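Local atomic coordinates of myosin IE heavy chain (Dictyostelium discoideum, PDB entry 1LKX), a protein that acts as a single-headed myosin motor, binding actin and hydrolysing ATP with actin activation, and may move membranes relative to actin. Residues A[30-35]-A[597-602]; A[431-436]-A[620-625]; A[164-169]-A[382-387]; A[453-458]-A[479-484]. One frame throughout, in Å; residues are numbered along the deposited sequence.

Contact 1 (A[30-35]-A[597-602])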
# COMPACT_ATOMS: atom_id res chain seq x y z
N MET A 30 -15.81 17.63 15.12
CA MET A 30 -16.58 17.40 16.32
C MET A 30 -16.45 15.96 16.78
O MET A 30 -16.14 15.70 17.93
CB MET A 30 -18.04 17.72 16.03
CG MET A 30 -18.85 18.15 17.22
SD MET A 30 -20.54 18.36 16.69
CE MET A 30 -20.36 19.55 15.29
N ARG A 31 -16.70 15.03 15.86
CA ARG A 31 -16.61 13.61 16.15
C ARG A 31 -15.20 13.28 16.64
O ARG A 31 -15.00 12.79 17.74
CB ARG A 31 -16.89 12.78 14.89
CG ARG A 31 -18.06 13.24 14.04
CD ARG A 31 -19.40 12.86 14.66
NE ARG A 31 -20.05 11.73 13.99
CZ ARG A 31 -19.64 10.46 14.07
NH1 ARG A 31 -18.57 10.14 14.79
NH2 ARG A 31 -20.32 9.52 13.44
N HIS A 32 -14.22 13.57 15.79
CA HIS A 32 -12.83 13.27 16.12
C HIS A 32 -12.38 13.74 17.48
O HIS A 32 -11.72 13.01 18.21
CB HIS A 32 -11.89 13.85 15.07
CG HIS A 32 -10.45 13.51 15.33
ND1 HIS A 32 -9.93 12.25 15.11
CD2 HIS A 32 -9.44 14.25 15.84
CE1 HIS A 32 -8.67 12.23 15.48
NE2 HIS A 32 -8.34 13.43 15.93
N LYS A 33 -12.71 14.97 17.82
CA LYS A 33 -12.31 15.53 19.09
C LYS A 33 -12.84 14.71 20.26
O LYS A 33 -12.26 14.71 21.35
CB LYS A 33 -12.79 16.98 19.19
CG LYS A 33 -11.70 17.99 19.55
CD LYS A 33 -10.90 18.42 18.33
CE LYS A 33 -9.93 19.57 18.66
NZ LYS A 33 -9.31 20.21 17.44
N SER A 34 -13.95 14.01 20.04
CA SER A 34 -14.55 13.18 21.10
C SER A 34 -14.30 11.67 20.91
O SER A 34 -15.09 10.83 21.37
CB SER A 34 -16.06 13.45 21.20
OG SER A 34 -16.73 13.15 19.99
N ASP A 35 -13.21 11.35 20.21
CA ASP A 35 -12.82 9.98 19.95
C ASP A 35 -13.78 9.15 19.12
O ASP A 35 -13.94 7.95 19.34
CB ASP A 35 -12.53 9.27 21.28
CG ASP A 35 -11.29 9.80 21.96
OD1 ASP A 35 -10.98 9.35 23.09
OD2 ASP A 35 -10.61 10.66 21.35
N GLY A 597 -6.04 13.60 19.30
CA GLY A 597 -7.12 14.55 19.42
C GLY A 597 -6.88 15.97 18.92
O GLY A 597 -7.18 16.93 19.61
N VAL A 598 -6.34 16.10 17.71
CA VAL A 598 -6.09 17.43 17.12
C VAL A 598 -6.41 17.44 15.64
O VAL A 598 -6.06 16.51 14.90
CB VAL A 598 -4.63 17.85 17.27
CG1 VAL A 598 -4.41 19.18 16.56
CG2 VAL A 598 -4.25 17.95 18.73
N ILE A 599 -7.08 18.50 15.19
CA ILE A 599 -7.41 18.63 13.79
C ILE A 599 -6.68 19.79 13.15
O ILE A 599 -6.55 20.85 13.75
CB ILE A 599 -8.92 18.82 13.58
CG1 ILE A 599 -9.63 17.47 13.74
CG2 ILE A 599 -9.19 19.37 12.19
CD1 ILE A 599 -9.29 16.46 12.65
N ASP A 600 -6.19 19.56 11.93
CA ASP A 600 -5.47 20.56 11.16
C ASP A 600 -6.46 21.03 10.10
O ASP A 600 -6.39 20.64 8.95
CB ASP A 600 -4.26 19.91 10.49
CG ASP A 600 -3.24 20.92 10.00
OD1 ASP A 600 -3.62 21.84 9.24
OD2 ASP A 600 -2.05 20.79 10.37
N GLU A 601 -7.39 21.87 10.53
CA GLU A 601 -8.44 22.41 9.67
C GLU A 601 -8.14 22.41 8.17
O GLU A 601 -8.76 21.67 7.41
CB GLU A 601 -8.80 23.82 10.12
CG GLU A 601 -9.92 24.50 9.32
CD GLU A 601 -11.32 24.05 9.74
OE1 GLU A 601 -12.31 24.71 9.33
OE2 GLU A 601 -11.41 23.05 10.49
N ASP A 602 -7.20 23.24 7.74
CA ASP A 602 -6.84 23.34 6.32
C ASP A 602 -6.48 21.99 5.73
O ASP A 602 -7.07 21.52 4.76
CB ASP A 602 -5.64 24.30 6.13
CG ASP A 602 -6.02 25.77 6.27
OD1 ASP A 602 -6.62 26.33 5.33
OD2 ASP A 602 -5.72 26.35 7.34

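Contact 2 (A[431-436]-A[620-625])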
# COMPACT_ATOMS: atom_id res chain seq x y z
N ILE A 431 -33.26 7.58 -15.02
CA ILE A 431 -33.83 8.01 -13.75
C ILE A 431 -33.54 9.49 -13.53
O ILE A 431 -32.51 9.84 -12.98
CB ILE A 431 -33.23 7.23 -12.56
CG1 ILE A 431 -33.38 5.73 -12.79
CG2 ILE A 431 -33.93 7.66 -11.27
CD1 ILE A 431 -34.81 5.26 -12.91
N GLU A 432 -34.47 10.34 -13.97
CA GLU A 432 -34.36 11.79 -13.83
C GLU A 432 -33.21 12.08 -12.88
O GLU A 432 -33.29 11.80 -11.68
CB GLU A 432 -35.66 12.36 -13.26
CG GLU A 432 -36.90 11.97 -14.07
CD GLU A 432 -37.10 12.82 -15.32
OE1 GLU A 432 -37.61 13.96 -15.20
OE2 GLU A 432 -36.75 12.35 -16.43
N TRP A 433 -32.13 12.63 -13.42
CA TRP A 433 -30.95 12.88 -12.61
C TRP A 433 -30.27 14.23 -12.82
O TRP A 433 -29.94 14.61 -13.94
CB TRP A 433 -29.94 11.74 -12.83
CG TRP A 433 -28.75 11.79 -11.92
CD1 TRP A 433 -27.45 12.06 -12.26
CD2 TRP A 433 -28.76 11.62 -10.50
NE1 TRP A 433 -26.66 12.08 -11.15
CE2 TRP A 433 -27.43 11.81 -10.05
CE3 TRP A 433 -29.76 11.33 -9.56
CZ2 TRP A 433 -27.09 11.72 -8.70
CZ3 TRP A 433 -29.41 11.24 -8.23
CH2 TRP A 433 -28.08 11.44 -7.81
N LYS A 434 -30.06 14.96 -11.73
CA LYS A 434 -29.36 16.23 -11.80
C LYS A 434 -27.88 15.87 -11.70
O LYS A 434 -27.36 15.64 -10.60
CB LYS A 434 -29.77 17.16 -10.65
CG LYS A 434 -29.99 16.48 -9.31
CD LYS A 434 -30.42 17.50 -8.27
CE LYS A 434 -31.11 16.85 -7.09
NZ LYS A 434 -32.41 16.23 -7.48
N ASN A 435 -27.22 15.81 -12.86
CA ASN A 435 -25.81 15.45 -12.94
C ASN A 435 -24.93 16.19 -11.93
O ASN A 435 -24.60 17.36 -12.11
CB ASN A 435 -25.28 15.71 -14.36
CG ASN A 435 -24.10 14.79 -14.73
OD1 ASN A 435 -23.44 15.00 -15.76
ND2 ASN A 435 -23.85 13.77 -13.90
N ILE A 436 -24.56 15.50 -10.85
CA ILE A 436 -23.71 16.07 -9.81
C ILE A 436 -22.27 15.93 -10.30
O ILE A 436 -21.71 14.84 -10.27
CB ILE A 436 -23.87 15.31 -8.48
CG1 ILE A 436 -25.35 15.10 -8.19
CG2 ILE A 436 -23.22 16.08 -7.36
CD1 ILE A 436 -25.63 14.39 -6.88
N ARG A 620 -24.96 10.68 -2.91
CA ARG A 620 -25.69 9.80 -2.00
C ARG A 620 -27.08 10.38 -1.67
O ARG A 620 -28.06 9.64 -1.50
CB ARG A 620 -24.89 9.60 -0.72
CG ARG A 620 -25.26 8.36 0.08
CD ARG A 620 -24.89 7.09 -0.67
NE ARG A 620 -25.76 6.86 -1.83
CZ ARG A 620 -25.35 6.28 -2.95
NH1 ARG A 620 -24.08 5.89 -3.08
NH2 ARG A 620 -26.20 6.07 -3.94
N ARG A 621 -27.15 11.69 -1.55
CA ARG A 621 -28.41 12.33 -1.28
C ARG A 621 -29.30 12.18 -2.51
O ARG A 621 -30.07 11.23 -2.60
CB ARG A 621 -28.21 13.81 -0.94
CG ARG A 621 -27.96 14.04 0.53
CD ARG A 621 -27.78 15.50 0.81
NE ARG A 621 -27.97 15.80 2.22
CZ ARG A 621 -29.13 15.68 2.86
NH1 ARG A 621 -29.21 15.98 4.15
NH2 ARG A 621 -30.21 15.26 2.21
N ALA A 622 -29.16 13.10 -3.46
CA ALA A 622 -29.95 13.07 -4.69
C ALA A 622 -30.23 11.65 -5.19
O ALA A 622 -31.31 11.37 -5.71
CB ALA A 622 -29.23 13.88 -5.78
N GLY A 623 -29.25 10.76 -5.02
CA GLY A 623 -29.39 9.38 -5.47
C GLY A 623 -30.26 8.49 -4.61
O GLY A 623 -30.92 8.96 -3.68
N PHE A 624 -30.27 7.19 -4.93
CA PHE A 624 -31.08 6.22 -4.19
C PHE A 624 -30.24 5.18 -3.46
O PHE A 624 -29.16 4.81 -3.91
CB PHE A 624 -32.04 5.51 -5.14
CG PHE A 624 -32.90 6.44 -5.95
CD1 PHE A 624 -32.38 7.11 -7.05
CD2 PHE A 624 -34.23 6.65 -5.61
CE1 PHE A 624 -33.17 7.98 -7.80
CE2 PHE A 624 -35.04 7.51 -6.36
CZ PHE A 624 -34.51 8.18 -7.46
N ALA A 625 -30.75 4.69 -2.33
CA ALA A 625 -30.05 3.69 -1.53
C ALA A 625 -29.61 2.54 -2.41
O ALA A 625 -28.46 2.48 -2.83
CB ALA A 625 -30.95 3.18 -0.43

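Contact 3 (A[164-169]-A[382-387])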
# COMPACT_ATOMS: atom_id res chain seq x y z
N MET A 164 -3.65 -8.33 0.49
CA MET A 164 -3.82 -9.55 1.27
C MET A 164 -5.14 -10.20 0.92
O MET A 164 -6.19 -9.58 1.03
CB MET A 164 -3.80 -9.21 2.76
CG MET A 164 -2.89 -10.08 3.62
SD MET A 164 -3.24 -11.87 3.56
CE MET A 164 -5.03 -11.87 3.93
N GLU A 165 -5.09 -11.45 0.49
CA GLU A 165 -6.31 -12.16 0.15
C GLU A 165 -6.70 -13.22 1.16
O GLU A 165 -5.99 -14.19 1.35
CB GLU A 165 -6.19 -12.81 -1.22
CG GLU A 165 -6.35 -11.84 -2.35
CD GLU A 165 -6.36 -12.52 -3.70
OE1 GLU A 165 -6.67 -11.84 -4.70
OE2 GLU A 165 -6.06 -13.74 -3.75
N MET A 166 -7.84 -13.02 1.81
CA MET A 166 -8.37 -13.97 2.78
C MET A 166 -9.12 -15.05 2.00
O MET A 166 -10.04 -14.74 1.24
CB MET A 166 -9.35 -13.27 3.72
CG MET A 166 -8.83 -12.01 4.41
SD MET A 166 -7.84 -12.32 5.88
CE MET A 166 -8.97 -13.51 6.80
N GLN A 167 -8.73 -16.31 2.19
CA GLN A 167 -9.38 -17.41 1.48
C GLN A 167 -10.34 -18.17 2.38
O GLN A 167 -9.97 -18.61 3.47
CB GLN A 167 -8.32 -18.36 0.94
CG GLN A 167 -7.29 -17.69 0.09
CD GLN A 167 -6.08 -18.57 -0.17
OE1 GLN A 167 -5.11 -18.14 -0.79
NE2 GLN A 167 -6.14 -19.81 0.30
N PHE A 168 -11.57 -18.34 1.91
CA PHE A 168 -12.58 -19.07 2.67
C PHE A 168 -13.18 -20.14 1.79
O PHE A 168 -13.01 -20.12 0.57
CB PHE A 168 -13.73 -18.15 3.08
CG PHE A 168 -13.30 -16.94 3.85
CD1 PHE A 168 -12.69 -15.87 3.20
CD2 PHE A 168 -13.50 -16.88 5.22
CE1 PHE A 168 -12.28 -14.76 3.92
CE2 PHE A 168 -13.09 -15.76 5.94
CZ PHE A 168 -12.48 -14.70 5.29
N ASN A 169 -13.89 -21.08 2.41
CA ASN A 169 -14.59 -22.13 1.67
C ASN A 169 -16.07 -21.73 1.65
O ASN A 169 -16.47 -20.80 2.36
CB ASN A 169 -14.42 -23.48 2.36
CG ASN A 169 -14.89 -23.46 3.80
OD1 ASN A 169 -15.57 -22.54 4.23
ND2 ASN A 169 -14.54 -24.50 4.54
N ILE A 382 -11.63 -12.76 0.05
CA ILE A 382 -11.86 -11.39 0.46
C ILE A 382 -10.52 -10.69 0.43
O ILE A 382 -9.67 -10.94 1.27
CB ILE A 382 -12.44 -11.29 1.87
CG1 ILE A 382 -13.91 -11.68 1.87
CG2 ILE A 382 -12.31 -9.88 2.38
CD1 ILE A 382 -14.60 -11.42 3.19
N GLY A 383 -10.32 -9.83 -0.56
CA GLY A 383 -9.06 -9.13 -0.66
C GLY A 383 -9.06 -7.86 0.15
O GLY A 383 -10.09 -7.25 0.38
N ILE A 384 -7.88 -7.46 0.61
CA ILE A 384 -7.72 -6.25 1.39
C ILE A 384 -6.52 -5.53 0.80
O ILE A 384 -5.43 -6.09 0.72
CB ILE A 384 -7.43 -6.58 2.85
CG1 ILE A 384 -8.53 -7.47 3.42
CG2 ILE A 384 -7.37 -5.30 3.65
CD1 ILE A 384 -8.29 -7.88 4.86
N LEU A 385 -6.70 -4.29 0.37
CA LEU A 385 -5.62 -3.54 -0.23
C LEU A 385 -4.97 -2.57 0.74
O LEU A 385 -5.65 -1.79 1.38
CB LEU A 385 -6.12 -2.76 -1.44
CG LEU A 385 -5.02 -1.98 -2.13
CD1 LEU A 385 -4.18 -2.92 -2.94
CD2 LEU A 385 -5.60 -0.93 -3.03
N ASP A 386 -3.65 -2.63 0.83
CA ASP A 386 -2.90 -1.74 1.70
C ASP A 386 -1.65 -1.27 0.95
O ASP A 386 -0.63 -1.95 0.96
CB ASP A 386 -2.48 -2.45 2.98
CG ASP A 386 -1.50 -1.62 3.80
OD1 ASP A 386 -1.76 -0.40 3.98
OD2 ASP A 386 -0.48 -2.19 4.26
N ILE A 387 -1.74 -0.10 0.32
CA ILE A 387 -0.62 0.44 -0.45
C ILE A 387 0.08 1.57 0.28
O ILE A 387 -0.41 2.06 1.28
CB ILE A 387 -1.10 0.95 -1.82
CG1 ILE A 387 -2.25 1.95 -1.64
CG2 ILE A 387 -1.58 -0.21 -2.67
CD1 ILE A 387 -1.82 3.38 -1.49

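Contact 4 (A[453-458]-A[479-484])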
# COMPACT_ATOMS: atom_id res chain seq x y z
N ILE A 453 4.12 8.00 -25.15
CA ILE A 453 4.17 9.45 -24.92
C ILE A 453 3.61 9.71 -23.51
O ILE A 453 2.64 10.45 -23.34
CB ILE A 453 3.31 10.25 -25.92
CG1 ILE A 453 3.68 9.89 -27.36
CG2 ILE A 453 3.52 11.74 -25.73
CD1 ILE A 453 2.71 10.43 -28.37
N GLY A 454 4.21 9.07 -22.52
CA GLY A 454 3.79 9.23 -21.15
C GLY A 454 5.08 9.28 -20.36
O GLY A 454 6.11 8.84 -20.85
N LEU A 455 5.04 9.80 -19.14
CA LEU A 455 6.25 9.89 -18.35
C LEU A 455 7.09 8.62 -18.31
O LEU A 455 8.22 8.61 -18.79
CB LEU A 455 5.93 10.32 -16.92
CG LEU A 455 5.37 11.72 -16.75
CD1 LEU A 455 5.19 11.99 -15.26
CD2 LEU A 455 6.32 12.74 -17.36
N ILE A 456 6.57 7.54 -17.75
CA ILE A 456 7.37 6.33 -17.67
C ILE A 456 7.67 5.70 -19.02
O ILE A 456 8.62 4.93 -19.14
CB ILE A 456 6.76 5.27 -16.73
CG1 ILE A 456 5.28 5.07 -17.03
CG2 ILE A 456 6.96 5.71 -15.27
CD1 ILE A 456 4.60 4.14 -16.03
N SER A 457 6.87 6.02 -20.03
CA SER A 457 7.11 5.47 -21.35
C SER A 457 8.26 6.23 -22.02
O SER A 457 9.06 5.64 -22.73
CB SER A 457 5.84 5.55 -22.20
OG SER A 457 5.83 4.52 -23.16
N LEU A 458 8.35 7.53 -21.78
CA LEU A 458 9.44 8.32 -22.33
C LEU A 458 10.72 7.95 -21.59
O LEU A 458 11.76 7.70 -22.20
CB LEU A 458 9.17 9.81 -22.13
CG LEU A 458 8.31 10.61 -23.11
CD1 LEU A 458 8.96 10.59 -24.48
CD2 LEU A 458 6.91 10.04 -23.18
N LYS A 479 9.58 19.27 -23.21
CA LYS A 479 9.19 19.64 -24.56
C LYS A 479 7.90 18.92 -24.95
O LYS A 479 6.93 19.56 -25.36
CB LYS A 479 10.29 19.26 -25.56
CG LYS A 479 11.57 20.08 -25.42
CD LYS A 479 12.59 19.70 -26.49
CE LYS A 479 13.84 20.58 -26.43
NZ LYS A 479 14.54 20.51 -25.11
N GLN A 480 7.89 17.61 -24.79
CA GLN A 480 6.74 16.77 -25.13
C GLN A 480 5.45 17.20 -24.46
O GLN A 480 4.36 16.98 -24.98
CB GLN A 480 7.04 15.32 -24.77
CG GLN A 480 5.92 14.35 -25.09
CD GLN A 480 5.61 14.27 -26.57
OE1 GLN A 480 6.47 13.91 -27.38
NE2 GLN A 480 4.38 14.60 -26.93
N PHE A 481 5.58 17.82 -23.29
CA PHE A 481 4.41 18.27 -22.55
C PHE A 481 4.41 19.78 -22.36
O PHE A 481 4.78 20.53 -23.26
CB PHE A 481 4.36 17.57 -21.19
CG PHE A 481 4.22 16.08 -21.29
CD1 PHE A 481 2.99 15.51 -21.60
CD2 PHE A 481 5.32 15.26 -21.12
CE1 PHE A 481 2.87 14.13 -21.75
CE2 PHE A 481 5.21 13.88 -21.27
CZ PHE A 481 3.97 13.31 -21.59
N GLU A 482 3.99 20.22 -21.19
CA GLU A 482 3.92 21.64 -20.91
C GLU A 482 3.23 22.33 -22.07
O GLU A 482 3.82 23.07 -22.85
CB GLU A 482 5.31 22.22 -20.66
CG GLU A 482 5.82 21.89 -19.26
CD GLU A 482 7.16 22.53 -18.95
OE1 GLU A 482 8.17 22.16 -19.59
OE2 GLU A 482 7.18 23.41 -18.05
N LYS A 483 1.95 22.02 -22.14
CA LYS A 483 0.98 22.48 -23.11
C LYS A 483 -0.11 21.54 -22.60
O LYS A 483 -1.26 21.53 -23.04
CB LYS A 483 1.40 22.14 -24.54
CG LYS A 483 0.81 23.09 -25.59
CD LYS A 483 1.14 24.55 -25.26
CE LYS A 483 0.45 25.55 -26.19
NZ LYS A 483 0.94 25.51 -27.60
N ASN A 484 0.33 20.76 -21.62
CA ASN A 484 -0.46 19.77 -20.92
C ASN A 484 -0.40 20.21 -19.46
O ASN A 484 0.69 20.45 -18.93
CB ASN A 484 0.18 18.38 -21.12
CG ASN A 484 -0.37 17.32 -20.17
OD1 ASN A 484 -0.12 17.36 -18.98
ND2 ASN A 484 -1.12 16.36 -20.71

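Contact 1 (A[30-35]-A[597-602])
Apolar contact comes from Ile599, whose CG1-CD1 branch crosses the His32 imidazole obliquely, CG1 lying 3.8 Å from His32 CD2 and CD1 3.9 Å from the same ring carbon. His32 carries its ring across because CG stands anti to the backbone N (chi1 -177°). The same imidazole has a polar neighbour at its edge: Val598 N lies in the ring plane, 3.8 Å from His32 NE2, too far for a bond. The other ring nitrogen, ND1, is held by Thr48 OG1, which probably helps fix the turn of the imidazole. Behind it, helix 21-33 ends in a Schellman motif, with Asp35 at positive phi as the C-prime residue, Asn36 N bonded to Arg31 O and Asp35 N to His32 O at 3.0 Å. Ser34 adds a side-chain bond, OG donating in plane to a lone pair of Arg31 O at 2.9 Å. The lysine contact is looser. Lys33 bends at chi2 (83°) and runs across the opposite backbone, where NZ is merely close to Ile599 N at 3.6 Å and CE passes Gly597 O at 3.9 Å. Residues 597-602, in the actin-binding region, lead into helix 601-611, with Asp600 at the N-cap.

Contact 2 (A[431-436]-A[620-625])
Ala622 is at the centre of the better packed half of this contact. Its CB points toward 431-436 and meets the CH2 and CZ3 corner of the Trp433 indole, 3.4 Å from CH2. The rim of the same ring meets the Ala622-Gly623 peptide, with Ala622 O and Gly623 N near the ring plane. Trp433 reaches so far because CG is anti to the backbone N (chi1 -173°), which sends the long axis of the indole toward the end of helix 614-622. Ile436 CD1 also touches Ala622 CB, at 3.8 Å. In a second, separate patch Ile431 CG2 approaches Phe624 CE1 obliquely at 3.6 Å; Arg671 of strand 670-672 touches both residues. On the outer side the packing thins. Exposed Lys434 offers just its aliphatic CE, 3.8 Å from Ala622 CB, and Glu432 directs its carboxylate away. By its place in the myosin fold, helix 398-430 is the relay helix and 431-436 its relay loop, set here against the end of the SH1 helix where the chain passes toward the converter. Tyr426 ties the same parts together, its OH bonded to Phe624 N and its ring meeting that of Trp433. Between the two segments the chemistry is almost wholly van der Waals, so their fit probably depends on shape, the directional bonding coming from residues around them such as Tyr426.

Contact 3 (A[164-169]-A[382-387])
Phe168 supplies the aromatic ring here, and it approaches Ile382 obliquely: CE1 lies 4.0 Å from Ile382 CB and close to CG1 as well. With CG beside the backbone N, the ring turns toward strand 381-386, on the side of the sheet that bears Met164, Met166, Ile382 and Ile384. The setting is the central mixed sheet of the myosin motor domain, in which strands 161-168 and 381-386 are antiparallel neighbours, their short segments at 164°. The flat carboxylate of Glu165 belongs to the other face, carried past Gly383 on an extended chain, with a long, weak ion pair to Lys178 beyond. Met166 CG, beside its backbone N, meets Ile384 CD1 at 4.2 Å; bends at chi2 and chi3 then turn the sulfur end elsewhere. Helix 107-121, which follows the P-loop, covers the face of Met166, Ile382 and Ile384 through Ile114, Met115 and Leu118. Past Ile384 the strand leads to Asp386, weakly bonded to the magnesium ligand Thr108, and on to Tyr388 and Gly389 of the vanadate pocket, the switch II stretch of the family. Two hydrogen-bonded pairs, Met164 with Ile384 and Met166 with Ile382, enclose the non-hydrogen-bonded pair Glu165 with Gly383. Three of the four bonds lie in the acceptor's carbonyl plane; the straightest differs, Met166 N reaching Ile382 O at 2.8 Å with an angle of 166° at the hydrogen, from 41° above that plane.

Contact 4 (A[453-458]-A[479-484])
Two amides reach Gly454 O, Leu458 N at 2.8 Å and, weakly, Ser457 N, the most bonds any polar atom here receives within the two segments, though the oxygen's place is not sure. Gly454 occupies the N-cap position of helix 455-464, and the residue before it carries much of the contact. The Ile453 and Gln480 side chains cross at about a right angle, Ile453 CG2, anti to its own backbone N, lying against CG, CD and NE2 of Gln480. Gln480 can present this group because its chain bends at chi2 (63°). The Phe481 ring meets the same turn with its rim: Ile453 O stands at the ring edge, 3.6 Å from Phe481 CZ, and Gly454 CA is at the edge too. One ring face is overlain by Gln480 CG, 3.9 Å above the plane of Phe481 and offset toward the rim. Leu455 CD2 adds an oblique touch at 4.2 Å from Phe481 CE2, and Ile448 packs on Phe481 from a nearby loop. The start of one helix is so set beside the end of the next, helix 470-480, consistent with a helical hairpin, here in what is probably the lower 50 kDa subdomain of the motor.

Overall arrangement
Depth and chemistry go together in these four contacts. Contact 3 lies in the core, about 13 Å from the chain centre, and alone joins its segments by hydrogen bonds, as neighbouring strands of one sheet. The other three lie 25 to 32 Å out and rest on side-chain packing at helix ends: contact 1 is a surface contact, contact 2 partly buried, contact 4 buried although peripheral. Contacts 1 and 2 are linked by sequence, since helices 601-611 and 614-622 are consecutive, yet their centres stand about 30 Å apart. Helix 398-430 connects places too, touching Leu385 and Ile387 of contact 3 and running into the loop of contact 2. Contact 4 is the most local, with 20 residues between its segments.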